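Local coordinates for alpha-glucosidase (PDB 6PNR), which is a family 31 glycoside hydrolase that acts as a sulfoquinovosidase, probably cleaving alpha-linked sulfoquinovose from sulfolipid-derived glycosides, at residues K110-Y115 against N125-N130. Sequence-based numbering, arbitrary orientation.
Sequences KEEKCY and NLRGRN
Cys114 and Leu126 meet backbone to backbone, and the packing is tight around them: Leu126 N gives a nearly straight hydrogen bond of 2.7 Å to Cys114 O. The Leu126 side chain leans over the same carbonyl, its CG 3.5 Å from Cys114 O, while Phe192 of strand 188-194 touches both residues. Beside this bond Asn125 shows how one amide oxygen can serve two backbone N-H groups from two parts of the chain. With CG anti to the backbone N (chi1 174°), its OD1 turns back to accept from Arg127 N at 3.0 Å, the donor lying above the carbonyl plane rather than on a lone pair, which closes an Asx turn. The same OD1 receives a weak but straight bond from Cys114 N. An alanine at Asn125 would probably leave Arg127 N and Cys114 N without this shared acceptor and free the turn to shift. The Asx turn overlaps a type II beta turn from Leu126 to Arg129, with Gly128 at its third position, and both lie against strand 114-118, the outermost strand of the eight-stranded antiparallel sheet. Tyr115 sets CD1 3.8 Å from Asn125 CA, its OH bonded to Tyr587 O. Arg127 extends the tight part: bent at chi2 (73°), it sends NH1 to Glu112 O at 2.7 Å, the oxygen lying in the guanidinium plane; Asp109 O also accepts from NH1, and Asn194 O and Asp195 O from NH2, so backbone carbonyls fix the group's rotation. On the more open side the aliphatic part of Lys113 crosses the Asn125 amide at about a right angle, CG 3.7 Å from ND2, before NZ reaches a salt bridge with Asp588, and Lys110, whose CB is directed away from 125-130, is exposed.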
loop_
_atom_site.group_PDB
_atom_site.type_symbol
_atom_site.label_atom_id
_atom_site.label_comp_id
_atom_site.label_asym_id
_atom_site.label_seq_id
_atom_site.Cartn_x
_atom_site.Cartn_y
_atom_site.Cartn_z
ATOM N N LYS A 110 0.039 15.910 23.687
ATOM C CA LYS A 110 -1.017 15.088 23.106
ATOM C C LYS A 110 -2.193 15.922 22.607
ATOM O O LYS A 110 -2.815 15.566 21.603
ATOM C CB LYS A 110 -1.486 14.048 24.129
ATOM C CG LYS A 110 -2.496 13.047 23.583
ATOM C CD LYS A 110 -2.956 12.051 24.650
ATOM C CE LYS A 110 -3.908 11.008 24.062
ATOM N NZ LYS A 110 -4.334 9.982 25.058
ATOM N N GLU A 111 -2.502 17.038 23.268
ATOM C CA GLU A 111 -3.691 17.805 22.917
ATOM C C GLU A 111 -3.464 18.794 21.776
ATOM O O GLU A 111 -4.429 19.398 21.302
ATOM C CB GLU A 111 -4.211 18.562 24.145
ATOM C CG GLU A 111 -4.594 17.676 25.334
ATOM C CD GLU A 111 -3.387 17.190 26.139
ATOM O OE1 GLU A 111 -2.268 17.723 25.945
ATOM O OE2 GLU A 111 -3.556 16.267 26.966
ATOM N N GLU A 112 -2.227 18.978 21.334
ATOM C CA GLU A 112 -1.917 19.953 20.301
ATOM C C GLU A 112 -2.487 19.528 18.945
ATOM O O GLU A 112 -2.552 18.340 18.615
ATOM C CB GLU A 112 -0.400 20.115 20.202
ATOM C CG GLU A 112 0.091 21.079 19.141
ATOM C CD GLU A 112 1.604 21.203 19.152
ATOM O OE1 GLU A 112 2.231 20.634 20.076
ATOM O OE2 GLU A 112 2.161 21.852 18.241
ATOM N N LYS A 113 -2.892 20.517 18.150
ATOM C CA LYS A 113 -3.356 20.283 16.791
ATOM C C LYS A 113 -2.554 21.150 15.828
ATOM O O LYS A 113 -1.953 22.152 16.220
ATOM C CB LYS A 113 -4.862 20.553 16.676
ATOM C CG LYS A 113 -5.647 19.530 17.472
ATOM C CD LYS A 113 -7.076 19.887 17.737
ATOM C CE LYS A 113 -7.682 18.749 18.560
ATOM N NZ LYS A 113 -9.088 18.998 18.941
ATOM N N CYS A 114 -2.547 20.744 14.556
ATOM C CA CYS A 114 -1.682 21.332 13.540
ATOM C C CYS A 114 -2.421 21.419 12.213
ATOM O O CYS A 114 -3.178 20.511 11.851
ATOM C CB CYS A 114 -0.405 20.510 13.355
ATOM S SG CYS A 114 0.677 20.484 14.810
ATOM N N TYR A 115 -2.173 22.494 11.473
ATOM C CA TYR A 115 -2.922 22.757 10.256
ATOM C C TYR A 115 -1.973 23.197 9.148
ATOM O O TYR A 115 -0.935 23.816 9.398
ATOM C CB TYR A 115 -3.994 23.818 10.497
ATOM C CG TYR A 115 -4.897 23.492 11.667
ATOM C CD1 TYR A 115 -6.066 22.769 11.484
ATOM C CD2 TYR A 115 -4.570 23.901 12.959
ATOM C CE1 TYR A 115 -6.889 22.467 12.547
ATOM C CE2 TYR A 115 -5.384 23.600 14.031
ATOM C CZ TYR A 115 -6.540 22.886 13.823
ATOM O OH TYR A 115 -7.357 22.585 14.881
ATOM N N ASN A 125 -6.914 19.253 10.182
ATOM C CA ASN A 125 -6.028 18.933 11.298
ATOM C C ASN A 125 -5.125 17.771 10.906
ATOM O O ASN A 125 -5.602 16.660 10.629
ATOM C CB ASN A 125 -6.839 18.594 12.547
ATOM C CG ASN A 125 -5.973 18.109 13.696
ATOM O OD1 ASN A 125 -4.771 18.382 13.746
ATOM N ND2 ASN A 125 -6.588 17.384 14.638
ATOM N N LEU A 126 -3.822 18.037 10.863
ATOM C CA LEU A 126 -2.820 17.070 10.455
ATOM C C LEU A 126 -2.452 16.074 11.549
ATOM O O LEU A 126 -1.780 15.079 11.246
ATOM C CB LEU A 126 -1.544 17.797 10.008
ATOM C CG LEU A 126 -1.766 18.969 9.053
ATOM C CD1 LEU A 126 -0.451 19.690 8.824
ATOM C CD2 LEU A 126 -2.363 18.482 7.734
ATOM N N ARG A 127 -2.847 16.322 12.800
ATOM C CA ARG A 127 -2.363 15.495 13.904
ATOM C C ARG A 127 -2.781 14.042 13.716
ATOM O O ARG A 127 -3.905 13.752 13.298
ATOM C CB ARG A 127 -2.892 16.020 15.242
ATOM C CG ARG A 127 -1.977 15.670 16.420
ATOM C CD ARG A 127 -0.705 16.509 16.386
ATOM N NE ARG A 127 0.378 15.957 17.203
ATOM C CZ ARG A 127 0.440 16.045 18.530
ATOM N NH1 ARG A 127 -0.533 16.650 19.206
ATOM N NH2 ARG A 127 1.476 15.524 19.182
ATOM N N GLY A 128 -1.853 13.124 14.009
ATOM C CA GLY A 128 -2.110 11.705 13.916
ATOM C C GLY A 128 -1.749 11.061 12.592
ATOM O O GLY A 128 -1.854 9.837 12.476
ATOM N N ARG A 129 -1.319 11.837 11.593
ATOM C CA ARG A 129 -0.937 11.285 10.297
ATOM C C ARG A 129 0.359 11.927 9.823
ATOM O O ARG A 129 0.871 12.870 10.432
ATOM C CB ARG A 129 -2.050 11.481 9.256
ATOM C CG ARG A 129 -3.310 10.659 9.541
ATOM C CD ARG A 129 -4.449 10.989 8.582
ATOM N NE ARG A 129 -5.652 10.216 8.890
ATOM C CZ ARG A 129 -6.634 10.650 9.675
ATOM N NH1 ARG A 129 -6.560 11.854 10.232
ATOM N NH2 ARG A 129 -7.685 9.877 9.914
ATOM N N ASN A 130 0.898 11.406 8.721
ATOM C CA ASN A 130 2.056 12.011 8.080
ATOM C C ASN A 130 1.691 12.478 6.675
ATOM O O ASN A 130 0.822 11.898 6.005
ATOM C CB ASN A 130 3.251 11.047 8.028
ATOM C CG ASN A 130 2.986 9.827 7.169
ATOM O OD1 ASN A 130 2.105 9.016 7.468
ATOM N ND2 ASN A 130 3.771 9.674 6.111
#